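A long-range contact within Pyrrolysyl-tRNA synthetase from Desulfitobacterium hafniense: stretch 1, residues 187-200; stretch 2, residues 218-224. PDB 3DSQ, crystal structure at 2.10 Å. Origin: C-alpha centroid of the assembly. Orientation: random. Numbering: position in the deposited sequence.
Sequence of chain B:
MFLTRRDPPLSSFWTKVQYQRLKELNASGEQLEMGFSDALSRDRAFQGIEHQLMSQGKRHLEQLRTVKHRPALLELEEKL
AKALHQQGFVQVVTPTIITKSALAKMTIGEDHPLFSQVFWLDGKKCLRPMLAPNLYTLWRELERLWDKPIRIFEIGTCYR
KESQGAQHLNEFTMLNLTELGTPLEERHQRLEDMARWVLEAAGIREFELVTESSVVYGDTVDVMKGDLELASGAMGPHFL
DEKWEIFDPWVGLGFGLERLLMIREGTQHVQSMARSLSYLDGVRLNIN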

ATOM      1  N   ARG B 187     -21.375 -16.675  14.731  1.00 39.44           N
ATOM      2  CA  ARG B 187     -20.576 -16.503  13.520  1.00 38.78           C
ATOM      3  C   ARG B 187     -21.308 -15.798  12.382  1.00 39.50           C
ATOM      4  O   ARG B 187     -20.839 -14.776  11.877  1.00 38.45           O
ATOM      5  CB  ARG B 187     -20.051 -17.856  13.043  1.00 37.30           C
ATOM      6  CG  ARG B 187     -19.017 -18.463  13.979  1.00 37.27           C
ATOM      7  CD  ARG B 187     -18.545 -19.817  13.481  1.00 36.37           C
ATOM      8  NE  ARG B 187     -19.643 -20.776  13.419  1.00 35.66           N
ATOM      9  CZ  ARG B 187     -19.528 -22.016  12.956  1.00 36.92           C
ATOM     10  NH1 ARG B 187     -18.359 -22.458  12.511  1.00 35.99           N
ATOM     11  NH2 ARG B 187     -20.586 -22.813  12.932  1.00 36.81           N
ATOM     12  N   HIS B 188     -22.456 -16.338  11.984  1.00 40.32           N
ATOM     13  CA  HIS B 188     -23.242 -15.750  10.903  1.00 41.75           C
ATOM     14  C   HIS B 188     -23.616 -14.285  11.159  1.00 41.82           C
ATOM     15  O   HIS B 188     -23.669 -13.485  10.223  1.00 41.04           O
ATOM     16  CB  HIS B 188     -24.502 -16.588  10.665  1.00 43.43           C
ATOM     17  CG  HIS B 188     -24.222 -17.944  10.092  1.00 44.77           C
ATOM     18  ND1 HIS B 188     -23.898 -18.141   8.767  1.00 47.63           N
ATOM     19  CD2 HIS B 188     -24.191 -19.168  10.671  1.00 45.52           C
ATOM     20  CE1 HIS B 188     -23.681 -19.427   8.554  1.00 45.63           C
ATOM     21  NE2 HIS B 188     -23.851 -20.072   9.693  1.00 44.90           N
ATOM     22  N   GLN B 189     -23.862 -13.931  12.417  1.00 42.28           N
ATOM     23  CA  GLN B 189     -24.214 -12.552  12.759  1.00 43.64           C
ATOM     24  C   GLN B 189     -22.985 -11.635  12.749  1.00 42.72           C
ATOM     25  O   GLN B 189     -23.096 -10.449  12.451  1.00 42.21           O
ATOM     26  CB  GLN B 189     -24.908 -12.495  14.126  1.00 44.97           C
ATOM     27  CG  GLN B 189     -25.103 -11.075  14.685  1.00 51.23           C
ATOM     28  CD  GLN B 189     -25.984 -10.185  13.808  1.00 53.65           C
ATOM     29  OE1 GLN B 189     -27.201 -10.367  13.733  1.00 55.57           O
ATOM     30  NE2 GLN B 189     -25.364  -9.218  13.141  1.00 55.64           N
ATOM     31  N   ARG B 190     -21.815 -12.174  13.082  1.00 43.15           N
ATOM     32  CA  ARG B 190     -20.597 -11.369  13.060  1.00 42.29           C
ATOM     33  C   ARG B 190     -20.291 -10.977  11.626  1.00 40.30           C
ATOM     34  O   ARG B 190     -20.011  -9.816  11.336  1.00 41.60           O
ATOM     35  CB  ARG B 190     -19.410 -12.146  13.620  1.00 44.80           C
ATOM     36  CG  ARG B 190     -19.236 -12.031  15.111  1.00 48.58           C
ATOM     37  CD  ARG B 190     -19.036 -10.591  15.562  1.00 48.60           C
ATOM     38  NE  ARG B 190     -18.497 -10.563  16.919  1.00 51.06           N
ATOM     39  CZ  ARG B 190     -19.065 -11.158  17.964  1.00 51.25           C
ATOM     40  NH1 ARG B 190     -20.200 -11.822  17.811  1.00 50.40           N
ATOM     41  NH2 ARG B 190     -18.483 -11.113  19.157  1.00 51.32           N
ATOM     42  N   LEU B 191     -20.330 -11.956  10.729  1.00 39.32           N
ATOM     43  CA  LEU B 191     -20.082 -11.690   9.323  1.00 38.81           C
ATOM     44  C   LEU B 191     -21.014 -10.570   8.865  1.00 39.86           C
ATOM     45  O   LEU B 191     -20.600  -9.676   8.128  1.00 38.44           O
ATOM     46  CB  LEU B 191     -20.300 -12.959   8.492  1.00 36.52           C
ATOM     47  CG  LEU B 191     -19.153 -13.977   8.633  1.00 37.92           C
ATOM     48  CD1 LEU B 191     -19.411 -15.189   7.755  1.00 35.38           C
ATOM     49  CD2 LEU B 191     -17.827 -13.316   8.240  1.00 34.96           C
ATOM     50  N   GLU B 192     -22.271 -10.616   9.310  1.00 40.85           N
ATOM     51  CA  GLU B 192     -23.235  -9.576   8.960  1.00 41.12           C
ATOM     52  C   GLU B 192     -22.758  -8.238   9.506  1.00 40.86           C
ATOM     53  O   GLU B 192     -22.709  -7.247   8.780  1.00 41.46           O
ATOM     54  CB  GLU B 192     -24.617  -9.873   9.553  1.00 43.26           C
ATOM     55  CG  GLU B 192     -25.498 -10.803   8.737  1.00 44.66           C
ATOM     56  CD  GLU B 192     -26.962 -10.718   9.165  1.00 47.25           C
ATOM     57  OE1 GLU B 192     -27.258 -10.964  10.357  1.00 47.17           O
ATOM     58  OE2 GLU B 192     -27.813 -10.402   8.308  1.00 46.35           O
ATOM     59  N   ASP B 193     -22.420  -8.211  10.793  1.00 40.97           N
ATOM     60  CA  ASP B 193     -21.943  -6.990  11.431  1.00 41.29           C
ATOM     61  C   ASP B 193     -20.786  -6.390  10.639  1.00 41.95           C
ATOM     62  O   ASP B 193     -20.799  -5.207  10.296  1.00 43.08           O
ATOM     63  CB  ASP B 193     -21.463  -7.269  12.856  1.00 42.46           C
ATOM     64  CG  ASP B 193     -22.566  -7.785  13.765  1.00 46.25           C
ATOM     65  OD1 ASP B 193     -23.728  -7.330  13.624  1.00 47.15           O
ATOM     66  OD2 ASP B 193     -22.260  -8.632  14.634  1.00 44.88           O
ATOM     67  N   MET B 194     -19.779  -7.213  10.367  1.00 40.32           N
ATOM     68  CA  MET B 194     -18.604  -6.777   9.622  1.00 39.46           C
ATOM     69  C   MET B 194     -18.992  -6.187   8.276  1.00 36.31           C
ATOM     70  O   MET B 194     -18.543  -5.108   7.914  1.00 36.64           O
ATOM     71  CB  MET B 194     -17.655  -7.954   9.407  1.00 40.34           C
ATOM     72  CG  MET B 194     -17.244  -8.647  10.689  1.00 42.68           C
ATOM     73  SD  MET B 194     -16.074  -9.979  10.379  1.00 44.94           S
ATOM     74  CE  MET B 194     -14.701  -9.427  11.336  1.00 41.91           C
ATOM     75  N   ALA B 195     -19.820  -6.905   7.530  1.00 35.76           N
ATOM     76  CA  ALA B 195     -20.264  -6.434   6.225  1.00 36.14           C
ATOM     77  C   ALA B 195     -20.904  -5.049   6.349  1.00 37.81           C
ATOM     78  O   ALA B 195     -20.554  -4.113   5.620  1.00 37.84           O
ATOM     79  CB  ALA B 195     -21.255  -7.412   5.638  1.00 33.21           C
ATOM     80  N   ARG B 196     -21.837  -4.925   7.287  1.00 38.25           N
ATOM     81  CA  ARG B 196     -22.528  -3.664   7.514  1.00 39.33           C
ATOM     82  C   ARG B 196     -21.581  -2.538   7.900  1.00 38.66           C
ATOM     83  O   ARG B 196     -21.667  -1.446   7.341  1.00 39.36           O
ATOM     84  CB  ARG B 196     -23.610  -3.850   8.583  1.00 40.91           C
ATOM     85  CG  ARG B 196     -24.746  -4.753   8.123  1.00 41.64           C
ATOM     86  CD  ARG B 196     -25.677  -5.116   9.265  1.00 45.49           C
ATOM     87  NE  ARG B 196     -26.809  -5.918   8.811  1.00 46.71           N
ATOM     88  CZ  ARG B 196     -27.589  -6.635   9.615  1.00 47.95           C
ATOM     89  NH1 ARG B 196     -27.360  -6.655  10.920  1.00 46.55           N
ATOM     90  NH2 ARG B 196     -28.596  -7.335   9.112  1.00 50.16           N
ATOM     91  N   TRP B 197     -20.676  -2.796   8.841  1.00 38.96           N
ATOM     92  CA  TRP B 197     -19.720  -1.773   9.261  1.00 40.41           C
ATOM     93  C   TRP B 197     -18.931  -1.262   8.063  1.00 40.08           C
ATOM     94  O   TRP B 197     -18.765  -0.056   7.875  1.00 39.21           O
ATOM     95  CB  TRP B 197     -18.716  -2.323  10.281  1.00 42.37           C
ATOM     96  CG  TRP B 197     -19.264  -2.586  11.648  1.00 46.59           C
ATOM     97  CD1 TRP B 197     -20.131  -1.799  12.356  1.00 46.42           C
ATOM     98  CD2 TRP B 197     -18.941  -3.694  12.500  1.00 47.32           C
ATOM     99  NE1 TRP B 197     -20.366  -2.347  13.593  1.00 46.74           N
ATOM    100  CE2 TRP B 197     -19.650  -3.510  13.710  1.00 46.88           C
ATOM    101  CE3 TRP B 197     -18.120  -4.824  12.359  1.00 46.99           C
ATOM    102  CZ2 TRP B 197     -19.566  -4.415  14.774  1.00 46.30           C
ATOM    103  CZ3 TRP B 197     -18.037  -5.726  13.418  1.00 47.51           C
ATOM    104  CH2 TRP B 197     -18.758  -5.512  14.611  1.00 47.68           C
ATOM    105  N   VAL B 198     -18.439  -2.202   7.264  1.00 39.60           N
ATOM    106  CA  VAL B 198     -17.648  -1.883   6.089  1.00 39.72           C
ATOM    107  C   VAL B 198     -18.441  -1.184   4.988  1.00 40.03           C
ATOM    108  O   VAL B 198     -18.059  -0.105   4.519  1.00 38.22           O
ATOM    109  CB  VAL B 198     -17.000  -3.162   5.509  1.00 39.00           C
ATOM    110  CG1 VAL B 198     -16.294  -2.843   4.199  1.00 38.61           C
ATOM    111  CG2 VAL B 198     -16.005  -3.732   6.512  1.00 36.50           C
ATOM    112  N   LEU B 199     -19.544  -1.798   4.578  1.00 40.46           N
ATOM    113  CA  LEU B 199     -20.360  -1.224   3.523  1.00 40.57           C
ATOM    114  C   LEU B 199     -20.914   0.143   3.908  1.00 41.43           C
ATOM    115  O   LEU B 199     -21.106   1.003   3.049  1.00 40.37           O
ATOM    116  CB  LEU B 199     -21.481  -2.192   3.158  1.00 41.46           C
ATOM    117  CG  LEU B 199     -20.942  -3.503   2.575  1.00 41.48           C
ATOM    118  CD1 LEU B 199     -22.066  -4.495   2.398  1.00 41.82           C
ATOM    119  CD2 LEU B 199     -20.250  -3.226   1.247  1.00 41.75           C
ATOM    120  N   GLU B 200     -21.156   0.355   5.198  1.00 42.40           N
ATOM    121  CA  GLU B 200     -21.671   1.643   5.639  1.00 43.94           C
ATOM    122  C   GLU B 200     -20.565   2.681   5.525  1.00 42.79           C
ATOM    123  O   GLU B 200     -20.787   3.798   5.054  1.00 43.02           O
ATOM    124  CB  GLU B 200     -22.165   1.576   7.084  1.00 46.64           C
ATOM    125  CG  GLU B 200     -22.695   2.910   7.594  1.00 52.27           C
ATOM    126  CD  GLU B 200     -23.840   3.458   6.746  1.00 55.96           C
ATOM    127  OE1 GLU B 200     -24.149   4.663   6.870  1.00 58.52           O
ATOM    128  OE2 GLU B 200     -24.437   2.690   5.959  1.00 57.94           O
ATOM    129  N   GLY B 218     -16.925 -24.855   3.352  1.00 43.80           N
ATOM    130  CA  GLY B 218     -17.824 -24.829   4.489  1.00 43.05           C
ATOM    131  C   GLY B 218     -18.894 -23.770   4.325  1.00 42.96           C
ATOM    132  O   GLY B 218     -19.398 -23.570   3.225  1.00 42.42           O
ATOM    133  N   ASP B 219     -19.242 -23.098   5.418  1.00 43.16           N
ATOM    134  CA  ASP B 219     -20.257 -22.049   5.394  1.00 44.51           C
ATOM    135  C   ASP B 219     -19.640 -20.731   4.936  1.00 45.27           C
ATOM    136  O   ASP B 219     -18.780 -20.168   5.615  1.00 44.37           O
ATOM    137  CB  ASP B 219     -20.870 -21.851   6.786  1.00 46.74           C
ATOM    138  CG  ASP B 219     -21.558 -23.101   7.314  1.00 48.89           C
ATOM    139  OD1 ASP B 219     -22.532 -23.568   6.690  1.00 50.41           O
ATOM    140  OD2 ASP B 219     -21.127 -23.617   8.364  1.00 50.80           O
ATOM    141  N   THR B 220     -20.084 -20.245   3.781  1.00 46.01           N
ATOM    142  CA  THR B 220     -19.579 -18.991   3.233  1.00 46.06           C
ATOM    143  C   THR B 220     -20.700 -17.964   3.100  1.00 46.93           C
ATOM    144  O   THR B 220     -21.849 -18.317   2.832  1.00 46.37           O
ATOM    145  CB  THR B 220     -18.949 -19.201   1.841  1.00 44.96           C
ATOM    146  OG1 THR B 220     -19.956 -19.651   0.926  1.00 44.07           O
ATOM    147  CG2 THR B 220     -17.827 -20.232   1.910  1.00 44.14           C
ATOM    148  N   VAL B 221     -20.356 -16.694   3.296  1.00 47.56           N
ATOM    149  CA  VAL B 221     -21.314 -15.601   3.178  1.00 49.98           C
ATOM    150  C   VAL B 221     -20.799 -14.593   2.151  1.00 51.46           C
ATOM    151  O   VAL B 221     -19.878 -13.828   2.430  1.00 52.74           O
ATOM    152  CB  VAL B 221     -21.519 -14.880   4.530  1.00 49.81           C
ATOM    153  CG1 VAL B 221     -22.404 -13.654   4.344  1.00 50.46           C
ATOM    154  CG2 VAL B 221     -22.155 -15.827   5.527  1.00 49.49           C
ATOM    155  N   ASP B 222     -21.394 -14.603   0.961  1.00 52.01           N
ATOM    156  CA  ASP B 222     -20.996 -13.698  -0.110  1.00 52.80           C
ATOM    157  C   ASP B 222     -21.869 -12.454  -0.164  1.00 53.51           C
ATOM    158  O   ASP B 222     -23.060 -12.538  -0.463  1.00 54.28           O
ATOM    159  CB  ASP B 222     -21.059 -14.429  -1.452  1.00 52.47           C
ATOM    160  CG  ASP B 222     -20.044 -15.553  -1.547  1.00 54.08           C
ATOM    161  OD1 ASP B 222     -20.100 -16.333  -2.520  1.00 55.48           O
ATOM    162  OD2 ASP B 222     -19.182 -15.655  -0.648  1.00 55.60           O
ATOM    163  N   VAL B 223     -21.274 -11.301   0.129  1.00 53.52           N
ATOM    164  CA  VAL B 223     -22.002 -10.036   0.102  1.00 53.78           C
ATOM    165  C   VAL B 223     -22.104  -9.545  -1.339  1.00 54.44           C
ATOM    166  O   VAL B 223     -21.129  -9.600  -2.093  1.00 53.60           O
ATOM    167  CB  VAL B 223     -21.291  -8.962   0.950  1.00 54.14           C
ATOM    168  CG1 VAL B 223     -22.156  -7.717   1.030  1.00 54.36           C
ATOM    169  CG2 VAL B 223     -21.004  -9.503   2.343  1.00 53.34           C
ATOM    170  N   MET B 224     -23.287  -9.068  -1.728  1.00 55.34           N
ATOM    171  CA  MET B 224     -23.487  -8.603  -3.096  1.00 55.24           C
ATOM    172  C   MET B 224     -24.565  -7.544  -3.290  1.00 55.21           C
ATOM    173  O   MET B 224     -25.431  -7.337  -2.446  1.00 54.29           O
ATOM    174  CB  MET B 224     -23.836  -9.784  -4.000  1.00 55.68           C
ATOM    175  CG  MET B 224     -22.967 -11.011  -3.820  1.00 56.40           C
ATOM    176  SD  MET B 224     -23.200 -12.146  -5.173  1.00 56.45           S
ATOM    177  CE  MET B 224     -24.903 -12.602  -4.924  1.00 57.13           C
TER

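This is a small apolar packing contact in which one side of a helix lies along a β-strand, with no hydrogen bond or salt bridge between them. The helix, residues 187-200, and the strand run in nearly the same direction. Their axes differ by 21° and approach to 9.8 Å, a spacing that leaves room for side chains but keeps the backbones apart. About 311 Å² of surface is buried, both sides summed.

The pattern follows from the two repeats. Leu-191, Ala-195 and Leu-199 are four residues apart, about one helical turn, so all three point toward the strand. Along the strand, side chains alternate. Asp-219, Val-221 and Val-223 point toward the helix, while Thr-220 and Met-224 point away.

Leu-191 meets Val-221, with its CD1 3.6 Å from CG2 of the valine. Val-221 is the strand residue most covered by the helix. One turn on, Ala-195 CB lies 3.9 Å from Val-223 CG2. The other methyl of Val-223 serves the next turn: its CG1 is 3.5 Å from Leu-199 CD1. Val-223 therefore spans two helical turns. The register agrees, with CA of Leu-191 7.4 Å from CA of Val-221, and CA of Ala-195 7.3 Å from CA of Val-223.

The contact becomes more polar in composition near the start of the helix. His-188 sets off sideways, but its ring comes nearer the strand. Its CE1 is 4.1 Å from Asp-219 CB, and its ND1 is 4.3 Å from Val-221 CG2, which sits at the ring edge. These are van der Waals contacts.

The charged pair Arg-196 and Glu-192 stays within the helix. NH2 of Arg-196 is 3.3 Å from OE2 of Glu-192, but the oxygen lies well out of the guanidinium plane, so the attraction is between charges only.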